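Local coordinates for protein acyl-coenzyme A oxidase 1 (Yarrowia lipolytica, PDB 5Y9D) that uses FAD to oxidise saturated acyl-CoAs to (2E)-enoyl-CoAs, reducing oxygen to hydrogen peroxide in peroxisomal fatty acid beta-oxidation, at residues His117-Met122 with Asp651-Ala656; Gly137-Ser142 with Asn281-Tyr286; Gly231-Val236 with Gln302-Ala307; Asp500-Ser505 with Phe526-Arg531; Gln509-Glu514 with Asn615-Gly620. All blocks are in the same frame, centred on the assembly; numbering follows the deposited sequence.

Contact 1: residues His117-Met122 with Asp651-Ala656; sequences HGMVDM and DFFINA
Met119 sets its sulfur against the ring of Phe653 in a Met-aromatic contact, the unusual element of this joint. SD lies 5.0 Å from the centroid of the Phe653 ring and 52° off its normal, an oblique approach that brings SD within 4.1 Å of Phe653 CD1. With CG anti to the carbonyl carbon (chi1 -64°) and chi2 extended (-175°), the methionine carries SD to the ring, and the two side chains cross at about a right angle. On its other flank the Phe653 ring carries a local partner: Phe652 CD1 sits 3.9 Å above the plane of the Phe653 ring, over its centre. The contact joins the chain at the end of helix 107-118 to the short helix 651-654. Arg325 of helix 306-334 ties them, bonding through NE to Ile654 O and through NH1 to Met119 O. Val120 fills the middle as a two-pronged wedge: CG2 reaches Phe652 CE1 at 4.1 Å, and CG1, beside Asn655 CB, lies against the Phe653 carbonyl, 3.1 Å from Phe653 O.

Contact 2: residues Gly137-Ser142 with Asn281-Tyr286; sequences GSIRGS and NMLMRY
Ser142 and Arg285 meet through the one hydrogen bond of this contact, which illustrates how the last carbonyl of a helix can be used by a passing loop. Arg285 N donates a hydrogen bond to Ser142 O at 3.0 Å with an N-H...O angle of 162°, arriving above the carbonyl plane, 40° out of it. The neighbouring Met284 N is turned instead to Gln147 OE1. Carbon-oxygen packing follows: Leu283 CB and Arg285 CB each come within 3.3 Å of Ser142 O. Gly141 O is met by Arg285 CD at 3.6 Å and by Tyr286 CE2 at 3.5 Å. The extended Arg285 chain runs past this carbonyl to Gly143 O, which NH2 bonds. Apolar packing adds Leu283 CD2 against Ile139 CG2, 4.1 Å apart, and Leu283 CB against Ser142 CB. Around this core, helix 145-153 touches Ile139 and Arg285, and helix 355-391 touches Arg140, Arg285 and Tyr286; the loop runs along strand 228-238, its Leu283 backbone-bonded to Asn234, while helix 122-142 packs against both.

Contact 3: residues Gly231-Val236 with Gln302-Ala307; sequences GTRNFV and QLTYGA
Thr232 O is the polar atom about which this contact turns: Arg233 NH1 bonds to it, while the methyl CG2 of Thr304 packs against it from the other segment. The bond from Arg233 NH1 to Thr232 O measures 3.1 Å with an N-H...O angle of 144°; the donor stands well above the carbonyl plane, and the oxygen is in turn tilted from the guanidinium plane. To reach it the arginine, whose CB leads away from residues 302-307, doubles back along its own strand. Thr304 CG2 approaches Thr232 O to 3.9 Å. One residue along, Tyr305 brings its OH up to the Thr232 side chain, 4.0 Å from CB, the two side chains crossing at about a right angle. The hydroxyl of Thr232, opposite its own carbonyl carbon (chi1 -58°), is bonded to Leu177 O, while its CG2 is left beside the tyrosine. Thr304 OG1 lies 3.7 Å above the Tyr305 ring, offset toward the rim. Asn234 ND2 comes no nearer than 3.6 Å to Thr304 O, a distance of packing. Strand 228-238 of the middle domain, hydrogen-bonded to strand 216-225, here meets the approach to helix 306-334 of the C-alpha1 domain. The chemistry suggests that van der Waals packing of Thr304, Thr232 and the tyrosine hydroxyl joins the two parts, with the polar bonding spent within the strand or on Leu177 and the neighbouring strands.

Contact 4: residues Asp500-Ser505 with Phe526-Arg531; sequences DKSKIS and FRTASR
Arg531 meets Asp500 with the flat of its guanidinium, where a loop packs on helix 519-544 in the helical C-terminal region of the oxidase. From CB the chain leaves with CG opposite the backbone N (chi1 156°). CD lies 3.1 Å from Asp500 O, and the bend at chi3 (-48°) swings NE and the guanidinium against that oxygen. NE lies 2.8 Å from Asp500 O, yet this is not a hydrogen bond: the oxygen sits over a face, where no N-H points. CZ follows at 3.3 Å from that same Asp500 O. On the opposite face Arg527 O lies 4.0 Å above the guanidinium plane, over its centre, so two carbonyls sandwich the cation, an arrangement likely to suit its positive charge. At the tip NH2 is bonded to Tyr497 O, while NH1 gives a weak bond to Thr528 OG1 and comes within 3.4 Å of Ser502 CB. A leucine here would probably leave Tyr497 O without its donor and the two carbonyls without the charge between them. Thr528 OG1, whose stronger partner is Glu524 O, sits beside Ser502, and the methyl CG2 of Thr528 rests 3.6 Å from Ser502 CB.

Contact 5: residues Gln509-Glu514 with Asn615-Gly620; sequences QGTPRE and NILTPG
Gly510 and Thr618 bring together the flat group of this contact, the peptide between Gln509 and Gly510, and a branched side chain; no aromatic ring takes part. The methyl CG2 of Thr618 comes to the nitrogen end of the peptide, tilted from its plane, 3.5 Å from Gly510 N, and Thr618 OG1 lies 3.6 Å from Gly510 CA. The motif is an N-cap. Thr618 stands right before helix 619-637, and its OG1, placed between the backbone N and the carbonyl carbon (chi1 73°), caps a backbone N of the first turn. Asp621 returns a bond, OD2 accepting from Thr618 N as in a capping box, while its OD1 accepts from Thr511 N and so links the two segments. An alanine in place of Thr618 would probably leave that first-turn N without its cap and a gap beside Gly510. Just upstream, Asn615 at positive phi is the C-prime residue of a Schellman motif, so the link from helix 608-613 to helix 619-637 has a Schellman motif at one end and a capping box at the other. Pro512 holds the matching N-cap position before helix 513-516, and Leu516 of that helix packs on both Thr511 and Leu617. The Thr511 hydroxyl is bonded to Gln506 OE1; across the contact its OG1 touches Leu617 CD2 at 4.0 Å and stays 4.1 Å from Ile616 O.

Overall arrangement
The five contacts fall into two clusters and one outlier. Contacts 2 and 3, with centres 7 Å apart, share a seam: Leu283 N probably bonds Asn234 O at 2.9 Å, and Asn281 O probably bonds Val236 N at 3.0 Å. Both lie near the catalytic centre, the side chains of Ser138 and Tyr305 each about 9 Å from FAD and from that of Glu464, the likely proton acceptor. Contacts 4 and 5, centres 15 Å apart, touch through Ile616, which packs on Ile504, Thr528 and Ala529, and they lie away from the annotated sites. Contact 1 stands apart, its centre 34 Å from those of contacts 2 and 3, and closes the chain loop within which all the others are nested.

Contact 1: residues His117-Met122 with Asp651-Ala656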
# COMPACT_ATOMS: atom_id res chain seq x y z
N HIS A 117 -7.44 19.09 -9.06
CA HIS A 117 -7.88 19.25 -7.68
C HIS A 117 -7.75 17.95 -6.89
O HIS A 117 -7.52 17.98 -5.68
CB HIS A 117 -9.31 19.76 -7.68
CG HIS A 117 -9.84 20.06 -6.33
ND1 HIS A 117 -9.05 20.51 -5.29
CD2 HIS A 117 -11.10 19.99 -5.84
CE1 HIS A 117 -9.79 20.69 -4.22
NE2 HIS A 117 -11.04 20.38 -4.52
N GLY A 118 -7.86 16.82 -7.58
CA GLY A 118 -7.74 15.49 -6.96
C GLY A 118 -6.33 15.16 -6.53
O GLY A 118 -6.13 14.25 -5.73
N MET A 119 -5.35 15.88 -7.06
CA MET A 119 -3.99 15.76 -6.54
C MET A 119 -3.88 15.88 -5.04
O MET A 119 -3.02 15.27 -4.48
CB MET A 119 -3.08 16.84 -7.08
CG MET A 119 -2.87 16.77 -8.56
SD MET A 119 -1.67 18.02 -8.96
CE MET A 119 -0.22 17.09 -8.51
N VAL A 120 -4.68 16.76 -4.43
CA VAL A 120 -4.58 17.10 -3.00
C VAL A 120 -5.88 16.97 -2.20
O VAL A 120 -5.86 17.07 -0.98
CB VAL A 120 -4.05 18.55 -2.76
CG1 VAL A 120 -2.61 18.65 -3.17
CG2 VAL A 120 -4.87 19.56 -3.53
N ASP A 121 -7.01 16.79 -2.89
CA ASP A 121 -8.30 16.62 -2.22
C ASP A 121 -9.17 15.61 -2.95
O ASP A 121 -10.07 15.95 -3.70
CB ASP A 121 -9.03 17.95 -2.09
CG ASP A 121 -10.29 17.83 -1.25
OD1 ASP A 121 -10.59 16.71 -0.78
OD2 ASP A 121 -11.01 18.83 -1.06
N MET A 122 -8.92 14.34 -2.71
CA MET A 122 -9.72 13.32 -3.31
C MET A 122 -11.18 13.29 -2.83
O MET A 122 -12.04 12.93 -3.62
CB MET A 122 -9.01 11.97 -3.21
CG MET A 122 -8.05 11.75 -4.41
SD MET A 122 -6.75 10.49 -4.24
CE MET A 122 -5.29 11.44 -3.77
N ASP A 651 3.47 25.11 -4.27
CA ASP A 651 3.56 24.45 -2.96
C ASP A 651 2.19 24.05 -2.43
O ASP A 651 2.07 23.10 -1.63
CB ASP A 651 4.32 25.30 -1.94
CG ASP A 651 5.85 25.26 -2.14
OD1 ASP A 651 6.38 24.39 -2.87
OD2 ASP A 651 6.54 26.10 -1.56
N PHE A 652 1.16 24.70 -2.91
CA PHE A 652 -0.17 24.33 -2.53
C PHE A 652 -0.45 22.87 -2.97
O PHE A 652 -1.00 22.08 -2.19
CB PHE A 652 -1.18 25.30 -3.17
CG PHE A 652 -2.61 24.96 -2.89
CD1 PHE A 652 -3.26 23.98 -3.63
CD2 PHE A 652 -3.32 25.61 -1.88
CE1 PHE A 652 -4.58 23.66 -3.37
CE2 PHE A 652 -4.63 25.29 -1.62
CZ PHE A 652 -5.28 24.33 -2.38
N PHE A 653 -0.13 22.53 -4.23
CA PHE A 653 -0.39 21.17 -4.73
C PHE A 653 0.62 20.16 -4.22
O PHE A 653 0.34 18.97 -4.19
CB PHE A 653 -0.51 21.11 -6.25
CG PHE A 653 -1.68 21.88 -6.78
CD1 PHE A 653 -2.92 21.30 -6.90
CD2 PHE A 653 -1.54 23.21 -7.14
CE1 PHE A 653 -4.01 22.01 -7.36
CE2 PHE A 653 -2.62 23.93 -7.62
CZ PHE A 653 -3.86 23.33 -7.72
N ILE A 654 1.79 20.62 -3.78
CA ILE A 654 2.69 19.75 -3.05
C ILE A 654 1.98 19.30 -1.79
O ILE A 654 1.80 18.11 -1.54
CB ILE A 654 4.02 20.46 -2.74
CG1 ILE A 654 4.82 20.66 -4.03
CG2 ILE A 654 4.86 19.66 -1.76
CD1 ILE A 654 5.05 19.40 -4.84
N ASN A 655 1.56 20.30 -1.02
CA ASN A 655 0.94 20.14 0.28
C ASN A 655 1.79 19.26 1.22
O ASN A 655 1.28 18.39 1.94
CB ASN A 655 -0.48 19.63 0.11
CG ASN A 655 -1.31 19.88 1.33
OD1 ASN A 655 -2.31 19.20 1.58
ND2 ASN A 655 -0.89 20.84 2.11
N ALA A 656 3.09 19.52 1.24
CA ALA A 656 4.01 18.73 2.08
C ALA A 656 5.32 19.49 2.33
O ALA A 656 6.08 19.72 1.41
CB ALA A 656 4.31 17.36 1.44

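Contact 2: residues Gly137-Ser142 with Asn281-Tyr286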
# COMPACT_ATOMS: atom_id res chain seq x y z
N GLY A 137 -23.56 12.08 -16.65
CA GLY A 137 -23.04 11.37 -17.83
C GLY A 137 -23.99 10.26 -18.25
O GLY A 137 -24.14 9.99 -19.44
N SER A 138 -24.62 9.63 -17.25
CA SER A 138 -25.58 8.58 -17.51
C SER A 138 -26.85 9.13 -18.12
O SER A 138 -27.41 8.49 -18.98
CB SER A 138 -25.89 7.75 -16.25
OG SER A 138 -24.71 7.26 -15.63
N ILE A 139 -27.31 10.31 -17.73
CA ILE A 139 -28.55 10.80 -18.33
C ILE A 139 -28.30 11.29 -19.75
O ILE A 139 -29.17 11.19 -20.59
CB ILE A 139 -29.21 12.00 -17.62
CG1 ILE A 139 -29.35 11.82 -16.14
CG2 ILE A 139 -30.62 12.23 -18.16
CD1 ILE A 139 -29.45 13.18 -15.50
N ARG A 140 -27.14 11.85 -19.99
CA ARG A 140 -26.80 12.27 -21.34
C ARG A 140 -26.61 11.03 -22.21
O ARG A 140 -27.23 10.92 -23.26
CB ARG A 140 -25.55 13.16 -21.37
CG ARG A 140 -25.65 14.31 -22.35
CD ARG A 140 -24.30 14.86 -22.76
NE ARG A 140 -23.92 16.05 -21.99
CZ ARG A 140 -23.29 16.03 -20.82
NH1 ARG A 140 -22.94 14.88 -20.23
NH2 ARG A 140 -22.99 17.19 -20.23
N GLY A 141 -25.79 10.09 -21.74
CA GLY A 141 -25.43 8.90 -22.52
C GLY A 141 -26.51 7.85 -22.72
O GLY A 141 -26.48 7.12 -23.70
N SER A 142 -27.45 7.74 -21.78
CA SER A 142 -28.52 6.75 -21.89
C SER A 142 -29.90 7.35 -22.01
O SER A 142 -30.85 6.63 -22.29
CB SER A 142 -28.49 5.79 -20.72
OG SER A 142 -27.33 4.98 -20.77
N ASN A 281 -38.94 7.55 -16.76
CA ASN A 281 -37.74 7.71 -15.95
C ASN A 281 -36.68 6.74 -16.36
O ASN A 281 -35.51 6.93 -16.07
CB ASN A 281 -38.07 7.49 -14.45
CG ASN A 281 -38.64 8.73 -13.79
OD1 ASN A 281 -38.43 8.95 -12.62
ND2 ASN A 281 -39.31 9.58 -14.56
N MET A 282 -37.10 5.65 -16.97
CA MET A 282 -36.15 4.71 -17.53
C MET A 282 -35.54 5.46 -18.67
O MET A 282 -36.22 6.18 -19.38
CB MET A 282 -36.86 3.47 -18.04
CG MET A 282 -36.21 2.86 -19.23
SD MET A 282 -36.79 1.18 -19.50
CE MET A 282 -35.54 0.53 -20.60
N LEU A 283 -34.24 5.31 -18.85
CA LEU A 283 -33.53 6.09 -19.84
C LEU A 283 -33.51 5.29 -21.15
O LEU A 283 -33.08 4.15 -21.16
CB LEU A 283 -32.13 6.41 -19.30
CG LEU A 283 -32.14 7.28 -18.02
CD1 LEU A 283 -30.79 7.31 -17.32
CD2 LEU A 283 -32.58 8.68 -18.36
N MET A 284 -34.00 5.90 -22.24
CA MET A 284 -34.45 5.14 -23.41
C MET A 284 -33.80 5.54 -24.72
O MET A 284 -34.43 5.48 -25.78
CB MET A 284 -35.98 5.25 -23.56
CG MET A 284 -36.77 4.60 -22.44
SD MET A 284 -38.48 4.22 -22.88
CE MET A 284 -39.19 3.91 -21.26
N ARG A 285 -32.54 5.94 -24.68
CA ARG A 285 -31.85 6.30 -25.90
C ARG A 285 -31.71 5.05 -26.78
O ARG A 285 -31.96 5.09 -27.99
CB ARG A 285 -30.50 6.92 -25.56
CG ARG A 285 -29.91 7.75 -26.68
CD ARG A 285 -28.63 8.43 -26.25
NE ARG A 285 -28.07 9.21 -27.35
CZ ARG A 285 -28.24 10.51 -27.55
NH1 ARG A 285 -27.66 11.09 -28.60
NH2 ARG A 285 -28.97 11.25 -26.73
N TYR A 286 -31.37 3.93 -26.14
CA TYR A 286 -31.06 2.70 -26.84
C TYR A 286 -32.07 1.58 -26.61
O TYR A 286 -32.40 0.83 -27.52
CB TYR A 286 -29.68 2.20 -26.40
CG TYR A 286 -28.57 3.18 -26.65
CD1 TYR A 286 -28.44 3.80 -27.87
CD2 TYR A 286 -27.64 3.48 -25.65
CE1 TYR A 286 -27.43 4.72 -28.11
CE2 TYR A 286 -26.62 4.39 -25.87
CZ TYR A 286 -26.52 5.00 -27.11
OH TYR A 286 -25.51 5.90 -27.38

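Contact 3: residues Gly231-Val236 with Gln302-Ala307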
# COMPACT_ATOMS: atom_id res chain seq x y z
N GLY A 231 -32.84 -7.84 -18.79
CA GLY A 231 -31.51 -7.40 -18.43
C GLY A 231 -31.41 -6.09 -17.65
O GLY A 231 -32.40 -5.45 -17.31
N THR A 232 -30.18 -5.67 -17.43
CA THR A 232 -29.89 -4.50 -16.63
C THR A 232 -30.07 -3.19 -17.39
O THR A 232 -29.47 -2.97 -18.41
CB THR A 232 -28.46 -4.57 -16.11
OG1 THR A 232 -28.30 -5.75 -15.35
CG2 THR A 232 -28.14 -3.38 -15.25
N ARG A 233 -30.87 -2.32 -16.81
CA ARG A 233 -31.35 -1.11 -17.43
C ARG A 233 -31.20 0.08 -16.46
O ARG A 233 -30.85 -0.10 -15.32
CB ARG A 233 -32.80 -1.30 -17.86
CG ARG A 233 -33.02 -1.52 -19.34
CD ARG A 233 -31.81 -2.02 -20.09
NE ARG A 233 -32.20 -3.01 -21.09
CZ ARG A 233 -31.38 -3.91 -21.61
NH1 ARG A 233 -30.11 -3.96 -21.24
NH2 ARG A 233 -31.83 -4.78 -22.49
N ASN A 234 -31.42 1.29 -16.96
CA ASN A 234 -31.17 2.53 -16.24
C ASN A 234 -32.42 3.29 -15.84
O ASN A 234 -33.19 3.64 -16.69
CB ASN A 234 -30.42 3.44 -17.20
CG ASN A 234 -28.96 3.49 -16.91
OD1 ASN A 234 -28.53 3.06 -15.87
ND2 ASN A 234 -28.19 4.01 -17.84
N PHE A 235 -32.60 3.63 -14.57
CA PHE A 235 -33.78 4.43 -14.21
C PHE A 235 -33.41 5.58 -13.29
O PHE A 235 -32.56 5.42 -12.44
CB PHE A 235 -34.85 3.56 -13.53
CG PHE A 235 -35.03 2.21 -14.19
CD1 PHE A 235 -34.09 1.21 -14.03
CD2 PHE A 235 -36.15 1.96 -14.97
CE1 PHE A 235 -34.26 -0.03 -14.66
CE2 PHE A 235 -36.34 0.72 -15.60
CZ PHE A 235 -35.39 -0.28 -15.44
N VAL A 236 -34.05 6.73 -13.47
CA VAL A 236 -33.96 7.79 -12.50
C VAL A 236 -35.00 7.59 -11.41
O VAL A 236 -36.20 7.52 -11.70
CB VAL A 236 -34.21 9.17 -13.11
CG1 VAL A 236 -34.12 10.25 -12.01
CG2 VAL A 236 -33.22 9.45 -14.23
N GLN A 302 -23.73 -2.07 -25.09
CA GLN A 302 -23.30 -2.17 -23.69
C GLN A 302 -23.16 -0.76 -23.12
O GLN A 302 -22.37 -0.51 -22.20
CB GLN A 302 -21.96 -2.90 -23.60
CG GLN A 302 -21.70 -3.58 -22.25
CD GLN A 302 -22.08 -5.05 -22.23
OE1 GLN A 302 -22.75 -5.52 -21.31
NE2 GLN A 302 -21.64 -5.80 -23.24
N LEU A 303 -23.95 0.16 -23.68
CA LEU A 303 -23.81 1.59 -23.45
C LEU A 303 -24.73 2.06 -22.33
O LEU A 303 -25.07 3.24 -22.25
CB LEU A 303 -24.08 2.38 -24.74
CG LEU A 303 -23.32 1.96 -26.02
CD1 LEU A 303 -23.20 3.15 -26.97
CD2 LEU A 303 -21.94 1.38 -25.76
N THR A 304 -25.13 1.12 -21.48
CA THR A 304 -25.71 1.43 -20.17
C THR A 304 -24.61 1.87 -19.20
O THR A 304 -24.87 2.63 -18.26
CB THR A 304 -26.51 0.23 -19.60
OG1 THR A 304 -26.02 -0.99 -20.17
CG2 THR A 304 -27.99 0.35 -19.93
N TYR A 305 -23.38 1.40 -19.44
CA TYR A 305 -22.20 1.75 -18.63
C TYR A 305 -21.29 2.75 -19.36
O TYR A 305 -20.09 2.75 -19.15
CB TYR A 305 -21.41 0.48 -18.31
CG TYR A 305 -22.28 -0.73 -18.05
CD1 TYR A 305 -23.04 -0.83 -16.89
CD2 TYR A 305 -22.35 -1.77 -18.97
CE1 TYR A 305 -23.84 -1.92 -16.65
CE2 TYR A 305 -23.15 -2.88 -18.74
CZ TYR A 305 -23.90 -2.95 -17.58
OH TYR A 305 -24.70 -4.06 -17.34
N GLY A 306 -21.88 3.59 -20.20
CA GLY A 306 -21.11 4.57 -20.96
C GLY A 306 -20.36 5.58 -20.11
O GLY A 306 -19.25 5.99 -20.46
N ALA A 307 -20.98 5.98 -19.00
CA ALA A 307 -20.40 6.96 -18.05
C ALA A 307 -19.13 6.43 -17.35
O ALA A 307 -18.24 7.21 -16.99
CB ALA A 307 -21.44 7.39 -17.01

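Contact 4: residues Asp500-Ser505 with Phe526-Arg531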
# COMPACT_ATOMS: atom_id res chain seq x y z
N ASP A 500 2.28 -8.89 -37.07
CA ASP A 500 3.62 -8.98 -37.66
C ASP A 500 4.56 -10.05 -37.09
O ASP A 500 4.39 -10.49 -35.97
CB ASP A 500 4.30 -7.62 -37.57
CG ASP A 500 3.42 -6.49 -38.04
OD1 ASP A 500 2.74 -6.67 -39.07
OD2 ASP A 500 3.40 -5.43 -37.40
N LYS A 501 5.55 -10.47 -37.89
CA LYS A 501 6.61 -11.37 -37.39
C LYS A 501 7.68 -10.50 -36.70
O LYS A 501 7.96 -9.37 -37.14
CB LYS A 501 7.24 -12.17 -38.54
CG LYS A 501 7.46 -13.66 -38.24
CD LYS A 501 6.79 -14.55 -39.30
CE LYS A 501 6.19 -15.84 -38.74
NZ LYS A 501 4.90 -16.19 -39.40
N SER A 502 8.29 -11.00 -35.64
CA SER A 502 9.27 -10.16 -34.97
C SER A 502 10.46 -9.90 -35.90
O SER A 502 10.86 -10.74 -36.71
CB SER A 502 9.71 -10.70 -33.59
OG SER A 502 10.75 -11.64 -33.64
N LYS A 503 10.97 -8.69 -35.80
CA LYS A 503 12.11 -8.30 -36.58
C LYS A 503 13.39 -8.74 -35.86
O LYS A 503 14.47 -8.55 -36.41
CB LYS A 503 12.09 -6.79 -36.83
CG LYS A 503 10.90 -6.35 -37.65
CD LYS A 503 11.05 -4.91 -38.11
CE LYS A 503 10.08 -4.58 -39.24
NZ LYS A 503 10.49 -3.33 -39.96
N ILE A 504 13.27 -9.36 -34.68
CA ILE A 504 14.46 -9.81 -33.95
C ILE A 504 14.56 -11.34 -33.83
O ILE A 504 13.57 -12.02 -33.64
CB ILE A 504 14.61 -9.11 -32.55
CG1 ILE A 504 14.09 -9.95 -31.38
CG2 ILE A 504 13.98 -7.72 -32.54
CD1 ILE A 504 15.17 -10.68 -30.59
N SER A 505 15.78 -11.87 -33.98
CA SER A 505 16.07 -13.28 -33.67
C SER A 505 17.45 -13.37 -33.04
O SER A 505 18.40 -12.77 -33.54
CB SER A 505 15.99 -14.18 -34.91
OG SER A 505 16.84 -13.73 -35.95
N PHE A 526 9.44 -5.37 -27.02
CA PHE A 526 8.24 -5.41 -26.20
C PHE A 526 7.07 -5.93 -26.98
O PHE A 526 6.36 -6.79 -26.47
CB PHE A 526 7.94 -4.06 -25.53
CG PHE A 526 8.38 -4.03 -24.12
CD1 PHE A 526 9.64 -3.62 -23.79
CD2 PHE A 526 7.56 -4.53 -23.13
CE1 PHE A 526 10.08 -3.64 -22.49
CE2 PHE A 526 7.99 -4.57 -21.83
CZ PHE A 526 9.25 -4.12 -21.51
N ARG A 527 6.89 -5.43 -28.20
CA ARG A 527 5.86 -5.94 -29.11
C ARG A 527 5.94 -7.45 -29.36
O ARG A 527 4.94 -8.16 -29.34
CB ARG A 527 5.93 -5.19 -30.42
CG ARG A 527 5.46 -3.76 -30.28
CD ARG A 527 5.64 -2.97 -31.54
NE ARG A 527 4.85 -1.75 -31.44
CZ ARG A 527 4.89 -0.73 -32.29
NH1 ARG A 527 5.67 -0.73 -33.37
NH2 ARG A 527 4.11 0.29 -32.05
N THR A 528 7.16 -7.94 -29.56
CA THR A 528 7.45 -9.36 -29.65
C THR A 528 7.04 -10.15 -28.42
O THR A 528 6.47 -11.24 -28.54
CB THR A 528 8.96 -9.57 -29.90
OG1 THR A 528 9.30 -8.92 -31.12
CG2 THR A 528 9.30 -11.02 -29.99
N ALA A 529 7.36 -9.64 -27.23
CA ALA A 529 6.95 -10.33 -26.00
C ALA A 529 5.44 -10.33 -25.89
O ALA A 529 4.83 -11.33 -25.58
CB ALA A 529 7.59 -9.71 -24.76
N SER A 530 4.82 -9.19 -26.16
CA SER A 530 3.35 -9.12 -26.10
C SER A 530 2.70 -10.02 -27.15
O SER A 530 1.85 -10.84 -26.82
CB SER A 530 2.85 -7.69 -26.24
OG SER A 530 1.43 -7.63 -26.16
N ARG A 531 3.09 -9.86 -28.41
CA ARG A 531 2.45 -10.61 -29.53
C ARG A 531 2.46 -12.11 -29.30
O ARG A 531 1.46 -12.80 -29.51
CB ARG A 531 3.16 -10.28 -30.85
CG ARG A 531 3.05 -11.31 -31.97
CD ARG A 531 4.21 -11.10 -32.94
NE ARG A 531 4.30 -9.68 -33.27
CZ ARG A 531 5.39 -8.92 -33.23
NH1 ARG A 531 6.59 -9.42 -32.91
NH2 ARG A 531 5.28 -7.63 -33.55

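Contact 5: residues Gln509-Glu514 with Asn615-Gly620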
# COMPACT_ATOMS: atom_id res chain seq x y z
N GLN A 509 24.04 -15.54 -28.88
CA GLN A 509 25.35 -14.88 -28.81
C GLN A 509 25.32 -13.50 -28.14
O GLN A 509 26.33 -12.79 -28.14
CB GLN A 509 25.96 -14.77 -30.22
CG GLN A 509 26.00 -16.08 -31.01
CD GLN A 509 26.63 -17.26 -30.27
OE1 GLN A 509 27.57 -17.10 -29.48
NE2 GLN A 509 26.13 -18.46 -30.55
N GLY A 510 24.17 -13.13 -27.56
CA GLY A 510 24.01 -11.86 -26.83
C GLY A 510 23.48 -10.72 -27.68
O GLY A 510 23.56 -10.74 -28.90
N THR A 511 22.93 -9.71 -27.02
CA THR A 511 22.46 -8.50 -27.69
C THR A 511 23.46 -7.37 -27.34
O THR A 511 23.80 -7.20 -26.17
CB THR A 511 21.03 -8.14 -27.23
OG1 THR A 511 20.19 -9.30 -27.33
CG2 THR A 511 20.43 -6.99 -28.08
N PRO A 512 23.93 -6.60 -28.34
CA PRO A 512 24.91 -5.57 -28.01
C PRO A 512 24.29 -4.38 -27.30
O PRO A 512 23.06 -4.25 -27.25
CB PRO A 512 25.42 -5.14 -29.38
CG PRO A 512 24.24 -5.33 -30.29
CD PRO A 512 23.51 -6.54 -29.75
N ARG A 513 25.15 -3.53 -26.77
CA ARG A 513 24.75 -2.29 -26.12
C ARG A 513 23.96 -1.33 -27.03
O ARG A 513 22.99 -0.72 -26.59
CB ARG A 513 26.01 -1.58 -25.58
CG ARG A 513 25.86 -0.09 -25.32
CD ARG A 513 27.19 0.55 -24.98
NE ARG A 513 27.57 0.25 -23.61
CZ ARG A 513 27.20 0.96 -22.54
NH1 ARG A 513 27.61 0.56 -21.34
NH2 ARG A 513 26.44 2.06 -22.66
N GLU A 514 24.38 -1.19 -28.29
CA GLU A 514 23.79 -0.23 -29.24
C GLU A 514 22.32 -0.53 -29.49
O GLU A 514 21.49 0.38 -29.55
CB GLU A 514 24.51 -0.24 -30.60
CG GLU A 514 25.93 0.31 -30.60
CD GLU A 514 26.98 -0.70 -30.14
OE1 GLU A 514 27.87 -0.31 -29.34
OE2 GLU A 514 26.92 -1.87 -30.58
N ASN A 615 13.14 -16.29 -25.64
CA ASN A 615 14.36 -16.19 -26.46
C ASN A 615 14.45 -14.83 -27.19
O ASN A 615 14.57 -14.77 -28.42
CB ASN A 615 14.41 -17.35 -27.47
CG ASN A 615 15.75 -17.46 -28.18
OD1 ASN A 615 15.85 -17.29 -29.41
ND2 ASN A 615 16.79 -17.72 -27.41
N ILE A 616 14.36 -13.75 -26.42
CA ILE A 616 14.51 -12.38 -26.94
C ILE A 616 15.88 -11.82 -26.52
O ILE A 616 16.57 -11.15 -27.30
CB ILE A 616 13.37 -11.47 -26.42
CG1 ILE A 616 12.04 -11.85 -27.10
CG2 ILE A 616 13.70 -9.99 -26.62
CD1 ILE A 616 10.80 -11.63 -26.25
N LEU A 617 16.23 -12.10 -25.27
CA LEU A 617 17.50 -11.75 -24.68
C LEU A 617 18.19 -13.02 -24.24
O LEU A 617 17.53 -14.03 -24.02
CB LEU A 617 17.26 -10.90 -23.44
CG LEU A 617 16.52 -9.58 -23.66
CD1 LEU A 617 16.20 -8.94 -22.32
CD2 LEU A 617 17.32 -8.64 -24.56
N THR A 618 19.50 -12.97 -24.09
CA THR A 618 20.25 -14.06 -23.47
C THR A 618 20.52 -13.71 -22.01
O THR A 618 20.48 -12.54 -21.65
CB THR A 618 21.61 -14.26 -24.16
OG1 THR A 618 22.50 -13.20 -23.82
CG2 THR A 618 21.44 -14.28 -25.65
N PRO A 619 20.80 -14.73 -21.18
CA PRO A 619 21.31 -14.48 -19.82
C PRO A 619 22.39 -13.39 -19.75
O PRO A 619 22.27 -12.47 -18.95
CB PRO A 619 21.86 -15.84 -19.42
CG PRO A 619 20.92 -16.80 -20.07
CD PRO A 619 20.48 -16.16 -21.37
N GLY A 620 23.41 -13.48 -20.59
CA GLY A 620 24.46 -12.45 -20.65
C GLY A 620 24.03 -11.03 -21.02
O GLY A 620 24.82 -10.09 -20.91